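Local structure of protein interacting with Hsp90 1 (4CHH) at residues W90-T96 with W138-C143; P70-F76 with N118-W124; I40-L44 with G56-F60. The protein acts in pre-rRNA processing, is required for the NOP58-snoRNA interaction, and belongs to the R2TP complex that also contains RVB1, RVB2 and TAH1. All blocks are in the same frame, centred on the assembly; numbering follows the deposited sequence.

Contact 1. Residues W90-T96 with W138-C143; sequences WEIPIIT and WCLESC
Residues 90-94 run extended (phi -81 to -157°, psi 115 to 151°, with Pro-93 at -60/139°) and lead into strand 95-103, while 138-143 is helix inside helix 129-147. Ile-94 CA lies 7.3 Å from Cys-139 CA, and Thr-96 CA 6.8 Å from Ser-142 CA. Trp-138 (chi1 m, chi2 -25°) lays its indole along 90-92. Glu-91, t at chi1 and chi2, covers one face of the six-membered ring in a CH-pi contact, CG 3.6 Å from the centroid and 10° off the normal. Ile-92 CB is 3.9 Å from Trp-138 CZ3; Trp-138 CH2 meets the edge of the Trp-90 ring, 4.0 Å from Trp-90 CZ3. In the PIH1 N-terminal domain this packs helix 129-147 on strand 95-103 and its lead-in loop: Ile-94 and Thr-96 point to the helix, whereas Ile-95 turns to Ile-32 on strand 29-47. Ile-94 (m, t) drives CD1 to 3.5 Å from Trp-138 CB and 4.1 Å from Cys-139 SG. Ser-142, chi1 m, returns OG to Trp-138 O (2.7 Å) one turn back; water 1 donates to Ser-142 OG at 3.2 Å and weakly to Glu-91 OE2 at 3.5 Å. Thr-96, also m, sets OG1 3.4 Å from Ser-142 CB and CG2 4.0 Å from Cys-143 SG.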
loop_
_atom_site.group_PDB
_atom_site.type_symbol
_atom_site.label_atom_id
_atom_site.label_comp_id
_atom_site.label_asym_id
_atom_site.label_seq_id
_atom_site.Cartn_x
_atom_site.Cartn_y
_atom_site.Cartn_z
ATOM N N TRP A 90 -2.725 3.036 16.889
ATOM C CA TRP A 90 -2.114 1.866 16.284
ATOM C C TRP A 90 -2.373 1.870 14.785
ATOM O O TRP A 90 -3.491 2.125 14.346
ATOM C CB TRP A 90 -2.702 0.594 16.923
ATOM C CG TRP A 90 -1.964 -0.687 16.675
ATOM C CD1 TRP A 90 -1.156 -1.336 17.565
ATOM C CD2 TRP A 90 -2.128 -1.585 15.553
ATOM N NE1 TRP A 90 -0.726 -2.527 17.030
ATOM C CE2 TRP A 90 -1.313 -2.709 15.798
ATOM C CE3 TRP A 90 -2.855 -1.525 14.343
ATOM C CZ2 TRP A 90 -1.260 -3.804 14.917
ATOM C CZ3 TRP A 90 -2.778 -2.589 13.457
ATOM C CH2 TRP A 90 -1.991 -3.717 13.747
ATOM N N GLU A 91 -1.351 1.496 14.011
ATOM C CA GLU A 91 -1.451 1.402 12.555
ATOM C C GLU A 91 -0.407 0.475 12.018
ATOM O O GLU A 91 0.668 0.369 12.589
ATOM C CB GLU A 91 -1.262 2.804 11.933
ATOM C CG GLU A 91 -1.798 2.920 10.516
ATOM C CD GLU A 91 -2.248 4.297 10.069
ATOM O OE1 GLU A 91 -2.969 4.972 10.838
ATOM O OE2 GLU A 91 -1.954 4.662 8.910
ATOM N N ILE A 92 -0.690 -0.173 10.897
ATOM C CA ILE A 92 0.321 -0.960 10.201
ATOM C C ILE A 92 1.148 0.069 9.383
ATOM O O ILE A 92 0.568 0.697 8.495
ATOM C CB ILE A 92 -0.293 -2.083 9.309
ATOM C CG1 ILE A 92 -0.900 -3.220 10.150
ATOM C CG2 ILE A 92 0.748 -2.617 8.297
ATOM C CD1 ILE A 92 -1.593 -4.371 9.348
ATOM N N PRO A 93 2.456 0.305 9.654
ATOM C CA PRO A 93 3.213 1.260 8.807
ATOM C C PRO A 93 3.235 0.825 7.322
ATOM O O PRO A 93 3.338 -0.367 7.013
ATOM C CB PRO A 93 4.621 1.239 9.422
ATOM C CG PRO A 93 4.394 0.772 10.877
ATOM C CD PRO A 93 3.320 -0.278 10.707
ATOM N N ILE A 94 3.068 1.796 6.413
ATOM C CA ILE A 94 3.088 1.559 4.966
ATOM C C ILE A 94 4.133 2.470 4.317
ATOM O O ILE A 94 4.120 3.670 4.560
ATOM C CB ILE A 94 1.684 1.762 4.295
ATOM C CG1 ILE A 94 0.578 0.933 5.018
ATOM C CG2 ILE A 94 1.742 1.412 2.772
ATOM C CD1 ILE A 94 -0.785 1.378 4.807
ATOM N N ILE A 95 4.978 1.902 3.454
ATOM C CA ILE A 95 5.893 2.649 2.621
ATOM C C ILE A 95 5.338 2.511 1.187
ATOM O O ILE A 95 5.216 1.404 0.659
ATOM C CB ILE A 95 7.382 2.228 2.784
ATOM C CG1 ILE A 95 7.863 2.496 4.249
ATOM C CG2 ILE A 95 8.255 3.046 1.782
ATOM C CD1 ILE A 95 9.134 1.802 4.664
ATOM N N THR A 96 4.958 3.644 0.591
ATOM C CA THR A 96 4.309 3.698 -0.722
ATOM C C THR A 96 5.257 4.252 -1.750
ATOM O O THR A 96 5.923 5.263 -1.515
ATOM C CB THR A 96 3.019 4.545 -0.642
ATOM O OG1 THR A 96 2.234 4.046 0.432
ATOM C CG2 THR A 96 2.202 4.507 -1.919
ATOM N N TRP A 138 -6.177 1.825 4.521
ATOM C CA TRP A 138 -4.912 2.536 4.795
ATOM C C TRP A 138 -4.037 2.660 3.551
ATOM O O TRP A 138 -3.402 3.702 3.358
ATOM C CB TRP A 138 -4.118 1.842 5.887
ATOM C CG TRP A 138 -4.652 2.072 7.273
ATOM C CD1 TRP A 138 -5.398 3.135 7.707
ATOM C CD2 TRP A 138 -4.473 1.217 8.405
ATOM N NE1 TRP A 138 -5.721 2.977 9.035
ATOM C CE2 TRP A 138 -5.116 1.838 9.507
ATOM C CE3 TRP A 138 -3.762 0.024 8.623
ATOM C CZ2 TRP A 138 -5.084 1.295 10.795
ATOM C CZ3 TRP A 138 -3.791 -0.550 9.889
ATOM C CH2 TRP A 138 -4.450 0.079 10.954
ATOM N N CYS A 139 -4.005 1.595 2.712
ATOM C CA CYS A 139 -3.269 1.587 1.441
ATOM C C CYS A 139 -3.878 2.593 0.478
ATOM O O CYS A 139 -3.139 3.355 -0.132
ATOM C CB CYS A 139 -3.224 0.185 0.835
ATOM S SG CYS A 139 -2.179 -0.962 1.748
ATOM N N LEU A 140 -5.222 2.642 0.376
ATOM C CA LEU A 140 -5.900 3.616 -0.469
ATOM C C LEU A 140 -5.603 5.035 0.007
ATOM O O LEU A 140 -5.270 5.886 -0.805
ATOM C CB LEU A 140 -7.421 3.379 -0.486
ATOM C CG LEU A 140 -7.890 2.096 -1.184
ATOM C CD1 LEU A 140 -9.250 1.667 -0.664
ATOM C CD2 LEU A 140 -7.891 2.249 -2.689
ATOM N N GLU A 141 -5.715 5.290 1.326
ATOM C CA GLU A 141 -5.411 6.613 1.887
ATOM C C GLU A 141 -3.961 6.996 1.646
ATOM O O GLU A 141 -3.681 8.164 1.386
ATOM C CB GLU A 141 -5.698 6.650 3.402
ATOM C CG GLU A 141 -7.183 6.542 3.716
ATOM C CD GLU A 141 -7.577 6.451 5.187
ATOM O OE1 GLU A 141 -6.766 5.980 6.019
ATOM O OE2 GLU A 141 -8.741 6.790 5.495
ATOM N N SER A 142 -3.032 6.019 1.727
ATOM C CA SER A 142 -1.606 6.305 1.508
ATOM C C SER A 142 -1.339 6.853 0.118
ATOM O O SER A 142 -0.545 7.780 0.005
ATOM C CB SER A 142 -0.738 5.078 1.763
ATOM O OG SER A 142 -0.931 4.668 3.103
ATOM N N CYS A 143 -1.978 6.293 -0.942
ATOM C CA CYS A 143 -1.757 6.787 -2.312
ATOM C C CYS A 143 -2.392 8.148 -2.471
ATOM O O CYS A 143 -1.819 9.022 -3.123
ATOM C CB CYS A 143 -2.282 5.788 -3.346
ATOM S SG CYS A 143 -1.602 4.117 -3.144
HETATM O O HOH W 1 -1.978 6.103 5.729
#

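Contact 2. Residues P70-F76 with N118-W124; sequences PKPEVDF and NSDCSRW
Here an N-capped helix start packs against the irregular, largely extended connection between strand 58-66 and helix 78-86 of the PIH1 N-terminal domain. The two segments run in step: Lys-71 CA is 5.7 Å from Asn-118 CA, and Phe-76 CA 7.0 Å from Trp-124 CA. Only Glu-73 (phi/psi -72/-34°) breaks the extended course of 70-76, and its side chain points away from the helix.

Asn-118 (chi1 t, chi2 -92°) is the N-cap, OD1 accepting from Asp-120 N at 2.9 Å, while ND2 bonds Val-69 O. Water 2 joins its backbone to that of 70-76, accepting from Asn-118 N (2.8 Å) and donating to Pro-70 O (2.9 Å). Asn-118 CG also lies 3.6 Å from Lys-71 CB. Asp-120, chi1 m, takes the salt bridge: Lys-71 leaves its backbone with chi1 p and chi2 t, and brings NZ to 2.8 Å from Asp-120 OD2. One residue on, Cys-121 (m) places SG 3.6 Å from Pro-72 CD and 4.0 Å from Lys-71 CB. Trp-124 (chi1 m, chi2 -23°) is the largest contributor, with 125 Å² covered. Pro-72 CD sits at the edge of its indole, 3.9 Å from CZ3, and Phe-76, chi1 t, puts CB over one face of Trp-124 in a CH-pi contact, 3.7 Å from the centroid of the indole six-membered ring. The Phe-76 side chain also touches Leu-131 of helix 129-147, as does Trp-124. At the polar end, water 3 accepts from Trp-124 NE1 at 3.0 Å and donates to Asp-75 OD1 at 2.7 Å.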
loop_
_atom_site.group_PDB
_atom_site.type_symbol
_atom_site.label_atom_id
_atom_site.label_comp_id
_atom_site.label_asym_id
_atom_site.label_seq_id
_atom_site.Cartn_x
_atom_site.Cartn_y
_atom_site.Cartn_z
ATOM N N PRO A 70 9.093 -0.885 9.143
ATOM C CA PRO A 70 8.719 -0.908 10.564
ATOM C C PRO A 70 7.382 -1.616 10.805
ATOM O O PRO A 70 6.534 -1.749 9.905
ATOM C CB PRO A 70 8.598 0.574 10.927
ATOM C CG PRO A 70 9.460 1.278 9.931
ATOM C CD PRO A 70 9.286 0.496 8.659
ATOM N N LYS A 71 7.216 -2.110 12.020
ATOM C CA LYS A 71 5.987 -2.792 12.388
ATOM C C LYS A 71 5.471 -2.213 13.731
ATOM O O LYS A 71 6.259 -1.583 14.453
ATOM C CB LYS A 71 6.188 -4.317 12.428
ATOM C CG LYS A 71 7.124 -4.842 13.502
ATOM C CD LYS A 71 7.145 -6.375 13.556
ATOM C CE LYS A 71 5.953 -6.979 14.278
ATOM N NZ LYS A 71 6.237 -8.372 14.744
ATOM N N PRO A 72 4.148 -2.296 14.039
ATOM C CA PRO A 72 3.674 -1.776 15.341
ATOM C C PRO A 72 4.429 -2.415 16.514
ATOM O O PRO A 72 4.801 -3.597 16.457
ATOM C CB PRO A 72 2.192 -2.215 15.359
ATOM C CG PRO A 72 1.834 -2.359 13.924
ATOM C CD PRO A 72 3.056 -2.972 13.320
ATOM N N GLU A 73 4.603 -1.656 17.586
ATOM C CA GLU A 73 5.235 -2.131 18.821
ATOM C C GLU A 73 4.289 -3.089 19.557
ATOM O O GLU A 73 4.748 -4.061 20.153
ATOM C CB GLU A 73 5.641 -0.955 19.712
ATOM C CG GLU A 73 6.918 -0.280 19.236
ATOM C CD GLU A 73 7.419 0.871 20.093
ATOM O OE1 GLU A 73 6.625 1.790 20.401
ATOM O OE2 GLU A 73 8.616 0.846 20.463
ATOM N N VAL A 74 2.966 -2.837 19.458
ATOM C CA VAL A 74 1.920 -3.678 20.041
ATOM C C VAL A 74 1.581 -4.798 19.038
ATOM O O VAL A 74 1.133 -4.513 17.920
ATOM C CB VAL A 74 0.650 -2.869 20.450
ATOM C CG1 VAL A 74 -0.450 -3.801 20.941
ATOM C CG2 VAL A 74 0.975 -1.813 21.512
ATOM N N ASP A 75 1.780 -6.060 19.461
ATOM C CA ASP A 75 1.489 -7.278 18.699
ATOM C C ASP A 75 -0.006 -7.357 18.369
ATOM O O ASP A 75 -0.819 -6.913 19.176
ATOM C CB ASP A 75 1.929 -8.522 19.513
ATOM C CG ASP A 75 1.940 -9.826 18.727
ATOM O OD1 ASP A 75 2.227 -9.784 17.497
ATOM O OD2 ASP A 75 1.663 -10.887 19.334
ATOM N N PHE A 76 -0.376 -7.899 17.184
ATOM C CA PHE A 76 -1.791 -7.934 16.809
ATOM C C PHE A 76 -2.573 -8.949 17.624
ATOM O O PHE A 76 -2.344 -10.157 17.575
ATOM C CB PHE A 76 -2.056 -8.160 15.301
ATOM C CG PHE A 76 -3.546 -8.157 14.978
ATOM C CD1 PHE A 76 -4.300 -6.990 15.089
ATOM C CD2 PHE A 76 -4.203 -9.334 14.633
ATOM C CE1 PHE A 76 -5.685 -7.002 14.876
ATOM C CE2 PHE A 76 -5.587 -9.337 14.394
ATOM C CZ PHE A 76 -6.319 -8.172 14.528
ATOM N N ASN A 118 5.308 -4.405 6.720
ATOM C CA ASN A 118 6.183 -5.383 7.335
ATOM C C ASN A 118 5.634 -6.771 7.044
ATOM O O ASN A 118 4.426 -6.968 7.063
ATOM C CB ASN A 118 6.295 -5.145 8.833
ATOM C CG ASN A 118 7.215 -6.105 9.520
ATOM O OD1 ASN A 118 6.781 -7.153 10.013
ATOM N ND2 ASN A 118 8.518 -5.801 9.504
ATOM N N SER A 119 6.527 -7.728 6.808
ATOM C CA SER A 119 6.200 -9.116 6.522
ATOM C C SER A 119 5.311 -9.782 7.602
ATOM O O SER A 119 4.433 -10.579 7.248
ATOM C CB SER A 119 7.494 -9.891 6.365
ATOM O OG SER A 119 8.135 -9.400 5.204
ATOM N N ASP A 120 5.525 -9.459 8.898
ATOM C CA ASP A 120 4.695 -10.015 9.981
ATOM C C ASP A 120 3.262 -9.517 9.852
ATOM O O ASP A 120 2.337 -10.315 9.977
ATOM C CB ASP A 120 5.260 -9.678 11.380
ATOM C CG ASP A 120 6.636 -10.273 11.673
ATOM O OD1 ASP A 120 7.093 -11.159 10.897
ATOM O OD2 ASP A 120 7.258 -9.856 12.664
ATOM N N CYS A 121 3.088 -8.225 9.515
ATOM C CA CYS A 121 1.777 -7.588 9.312
ATOM C C CYS A 121 1.045 -8.213 8.128
ATOM O O CYS A 121 -0.171 -8.351 8.194
ATOM C CB CYS A 121 1.925 -6.079 9.144
ATOM S SG CYS A 121 2.762 -5.270 10.531
ATOM N N SER A 122 1.783 -8.651 7.073
ATOM C CA SER A 122 1.184 -9.330 5.919
ATOM C C SER A 122 0.571 -10.669 6.341
ATOM O O SER A 122 -0.384 -11.122 5.715
ATOM C CB SER A 122 2.208 -9.521 4.801
ATOM O OG SER A 122 3.010 -10.684 4.955
ATOM N N ARG A 123 1.123 -11.305 7.401
ATOM C CA ARG A 123 0.605 -12.574 7.919
ATOM C C ARG A 123 -0.623 -12.329 8.802
ATOM O O ARG A 123 -1.551 -13.125 8.773
ATOM C CB ARG A 123 1.703 -13.361 8.674
ATOM C CG ARG A 123 2.794 -13.983 7.762
ATOM C CD ARG A 123 2.693 -13.533 6.312
ATOM N NE ARG A 123 2.056 -14.516 5.467
ATOM C CZ ARG A 123 1.693 -14.321 4.205
ATOM N NH1 ARG A 123 1.871 -13.136 3.629
ATOM N NH2 ARG A 123 1.126 -15.292 3.522
ATOM N N TRP A 124 -0.643 -11.238 9.563
ATOM C CA TRP A 124 -1.793 -10.886 10.424
ATOM C C TRP A 124 -3.057 -10.698 9.595
ATOM O O TRP A 124 -4.123 -11.141 10.003
ATOM C CB TRP A 124 -1.530 -9.571 11.195
ATOM C CG TRP A 124 -0.389 -9.575 12.172
ATOM C CD1 TRP A 124 0.172 -10.659 12.782
ATOM C CD2 TRP A 124 0.255 -8.421 12.731
ATOM N NE1 TRP A 124 1.189 -10.257 13.614
ATOM C CE2 TRP A 124 1.246 -8.887 13.623
ATOM C CE3 TRP A 124 0.097 -7.031 12.555
ATOM C CZ2 TRP A 124 2.062 -8.020 14.360
ATOM C CZ3 TRP A 124 0.897 -6.170 13.298
ATOM C CH2 TRP A 124 1.896 -6.664 14.157
HETATM O O HOH W 2 4.160 -2.539 8.486
HETATM O O HOH W 3 2.623 -11.793 15.688
#

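Contact 3. Residues I40-L44 with G56-F60; sequences IKTKL and GRKVF
Val-59 (chi1 t) overlaps Thr-42 and Leu-44, its CG1 3.7 Å from Thr-42 CG2 and its CG2 3.8 Å from Leu-44 CB. The three belong to an antiparallel beta hairpin, strands 29-47 and 58-66, whose short segments 40-44 and 58-60 run at 140° with axes 4.3 Å apart. Thr-42 and Val-59 form a hydrogen-bonded pair, Thr-42 N to Val-59 O at 2.7 Å and Val-59 N to Thr-42 O at 2.9 Å. Lys-41/Phe-60 and Lys-43/Lys-58 flank it as non-hydrogen-bonded pairs, CA atoms 4.6 and 4.7 Å apart. Thr-42 and Val-59 face inward, where Leu-151 touches both and helix 129-147 reaches Thr-42 through Leu-140. The other face holds Lys-41, Lys-43, Lys-58 and buried Phe-60, a cation-pi partner of Lys-164: Lys-41 (chi1 and chi2 t) carries CD to 3.7 Å from Phe-60 CE2, and its NZ comes within 3.9 Å of Lys-58 NZ, a like-charge approach. Past the pairs, Leu-44 N bonds Arg-57 O (2.8 Å), and Leu-44 O accepts from Gly-56 N (2.7 Å). Gly-56 adopts phi/psi 88/-5°, where a CB would jam against the preceding carbonyl. Lys-43, t from chi1 to chi3 and p at chi4, curls NZ to 2.8 Å from Gly-56 O.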
loop_
_atom_site.group_PDB
_atom_site.type_symbol
_atom_site.label_atom_id
_atom_site.label_comp_id
_atom_site.label_asym_id
_atom_site.label_seq_id
_atom_site.Cartn_x
_atom_site.Cartn_y
_atom_site.Cartn_z
ATOM N N ILE A 40 -5.018 -4.522 -5.093
ATOM C CA ILE A 40 -6.270 -3.777 -4.909
ATOM C C ILE A 40 -6.519 -3.091 -6.234
ATOM O O ILE A 40 -5.651 -2.365 -6.716
ATOM C CB ILE A 40 -6.265 -2.757 -3.728
ATOM C CG1 ILE A 40 -5.711 -3.341 -2.401
ATOM C CG2 ILE A 40 -7.635 -2.092 -3.551
ATOM C CD1 ILE A 40 -5.165 -2.239 -1.406
ATOM N N LYS A 41 -7.682 -3.306 -6.826
ATOM C CA LYS A 41 -8.050 -2.621 -8.059
ATOM C C LYS A 41 -9.089 -1.578 -7.701
ATOM O O LYS A 41 -10.004 -1.863 -6.944
ATOM C CB LYS A 41 -8.576 -3.621 -9.098
ATOM C CG LYS A 41 -8.920 -3.023 -10.440
ATOM C CD LYS A 41 -9.364 -4.127 -11.378
ATOM C CE LYS A 41 -10.431 -3.675 -12.329
ATOM N NZ LYS A 41 -10.982 -4.818 -13.106
ATOM N N THR A 42 -8.913 -0.355 -8.177
ATOM C CA THR A 42 -9.864 0.706 -7.900
ATOM C C THR A 42 -9.924 1.606 -9.126
ATOM O O THR A 42 -9.483 1.214 -10.215
ATOM C CB THR A 42 -9.558 1.434 -6.528
ATOM O OG1 THR A 42 -10.496 2.482 -6.307
ATOM C CG2 THR A 42 -8.184 2.003 -6.455
ATOM N N LYS A 43 -10.497 2.793 -8.946
ATOM C CA LYS A 43 -10.736 3.801 -9.965
ATOM C C LYS A 43 -10.262 5.186 -9.484
ATOM O O LYS A 43 -10.519 5.573 -8.345
ATOM C CB LYS A 43 -12.259 3.812 -10.251
ATOM C CG LYS A 43 -12.645 4.535 -11.523
ATOM C CD LYS A 43 -14.140 4.412 -11.803
ATOM C CE LYS A 43 -14.547 5.284 -12.961
ATOM N NZ LYS A 43 -14.069 4.737 -14.261
ATOM N N LEU A 44 -9.586 5.934 -10.348
ATOM C CA LEU A 44 -9.162 7.303 -9.988
ATOM C C LEU A 44 -10.372 8.274 -10.124
ATOM O O LEU A 44 -10.915 8.398 -11.216
ATOM C CB LEU A 44 -8.013 7.734 -10.912
ATOM C CG LEU A 44 -7.469 9.173 -10.754
ATOM C CD1 LEU A 44 -6.787 9.370 -9.414
ATOM C CD2 LEU A 44 -6.512 9.506 -11.891
ATOM N N GLY A 56 -11.037 8.840 -13.919
ATOM C CA GLY A 56 -11.786 7.662 -14.340
ATOM C C GLY A 56 -10.949 6.469 -14.751
ATOM O O GLY A 56 -11.496 5.395 -14.997
ATOM N N ARG A 57 -9.628 6.625 -14.798
ATOM C CA ARG A 57 -8.757 5.516 -15.157
ATOM C C ARG A 57 -8.632 4.522 -14.009
ATOM O O ARG A 57 -8.762 4.901 -12.841
ATOM C CB ARG A 57 -7.366 6.004 -15.588
ATOM C CG ARG A 57 -7.389 6.924 -16.817
ATOM C CD ARG A 57 -7.740 6.188 -18.089
ATOM N NE ARG A 57 -7.878 7.086 -19.229
ATOM C CZ ARG A 57 -9.044 7.453 -19.747
ATOM N NH1 ARG A 57 -10.183 7.019 -19.214
ATOM N NH2 ARG A 57 -9.084 8.258 -20.799
ATOM N N LYS A 58 -8.379 3.253 -14.374
ATOM C CA LYS A 58 -8.170 2.134 -13.464
ATOM C C LYS A 58 -6.924 2.359 -12.654
ATOM O O LYS A 58 -5.916 2.873 -13.146
ATOM C CB LYS A 58 -8.043 0.791 -14.219
ATOM C CG LYS A 58 -9.310 0.274 -14.880
ATOM C CD LYS A 58 -9.091 -1.168 -15.361
ATOM C CE LYS A 58 -9.977 -1.538 -16.533
ATOM N NZ LYS A 58 -11.140 -2.370 -16.122
ATOM N N VAL A 59 -7.001 1.969 -11.415
ATOM C CA VAL A 59 -5.909 2.080 -10.472
ATOM C C VAL A 59 -5.636 0.705 -9.886
ATOM O O VAL A 59 -6.565 -0.037 -9.547
ATOM C CB VAL A 59 -6.192 3.156 -9.366
ATOM C CG1 VAL A 59 -5.157 3.065 -8.232
ATOM C CG2 VAL A 59 -6.180 4.559 -9.964
ATOM N N PHE A 60 -4.357 0.378 -9.762
ATOM C CA PHE A 60 -3.914 -0.852 -9.121
ATOM C C PHE A 60 -2.946 -0.546 -8.016
ATOM O O PHE A 60 -2.016 0.246 -8.191
ATOM C CB PHE A 60 -3.264 -1.821 -10.102
ATOM C CG PHE A 60 -4.193 -2.331 -11.167
ATOM C CD1 PHE A 60 -4.362 -1.631 -12.358
ATOM C CD2 PHE A 60 -4.867 -3.536 -11.005
ATOM C CE1 PHE A 60 -5.223 -2.105 -13.353
ATOM C CE2 PHE A 60 -5.715 -4.023 -12.017
ATOM C CZ PHE A 60 -5.888 -3.297 -13.176
#

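Overall arrangement
Contact 3 closes first along the chain; contacts 1 and 2 then interlock, their segments alternating as 70-76, 90-96, 118-124 and 138-143. Contacts 1 and 2, centres about 13 Å apart, touch directly: Trp-90 NE1 probably hydrogen-bonds Val-74 O, and Pro-70 and Pro-72 pack on Pro-93, Glu-91 and Trp-90. Their helices, 119-127 and 129-147, are consecutive. Contact 3 lies about 17 Å from contact 1, centre to centre, on the same mixed sheet; helix 129-147 spans the gap, with Cys-139 on Ile-40 and Leu-140 on Thr-42. Contacts 2 and 3, centres about 27 Å apart, do not touch. Helix 129-147 thus ties the hairpin to the loop-and-helix end of this single N-terminal domain.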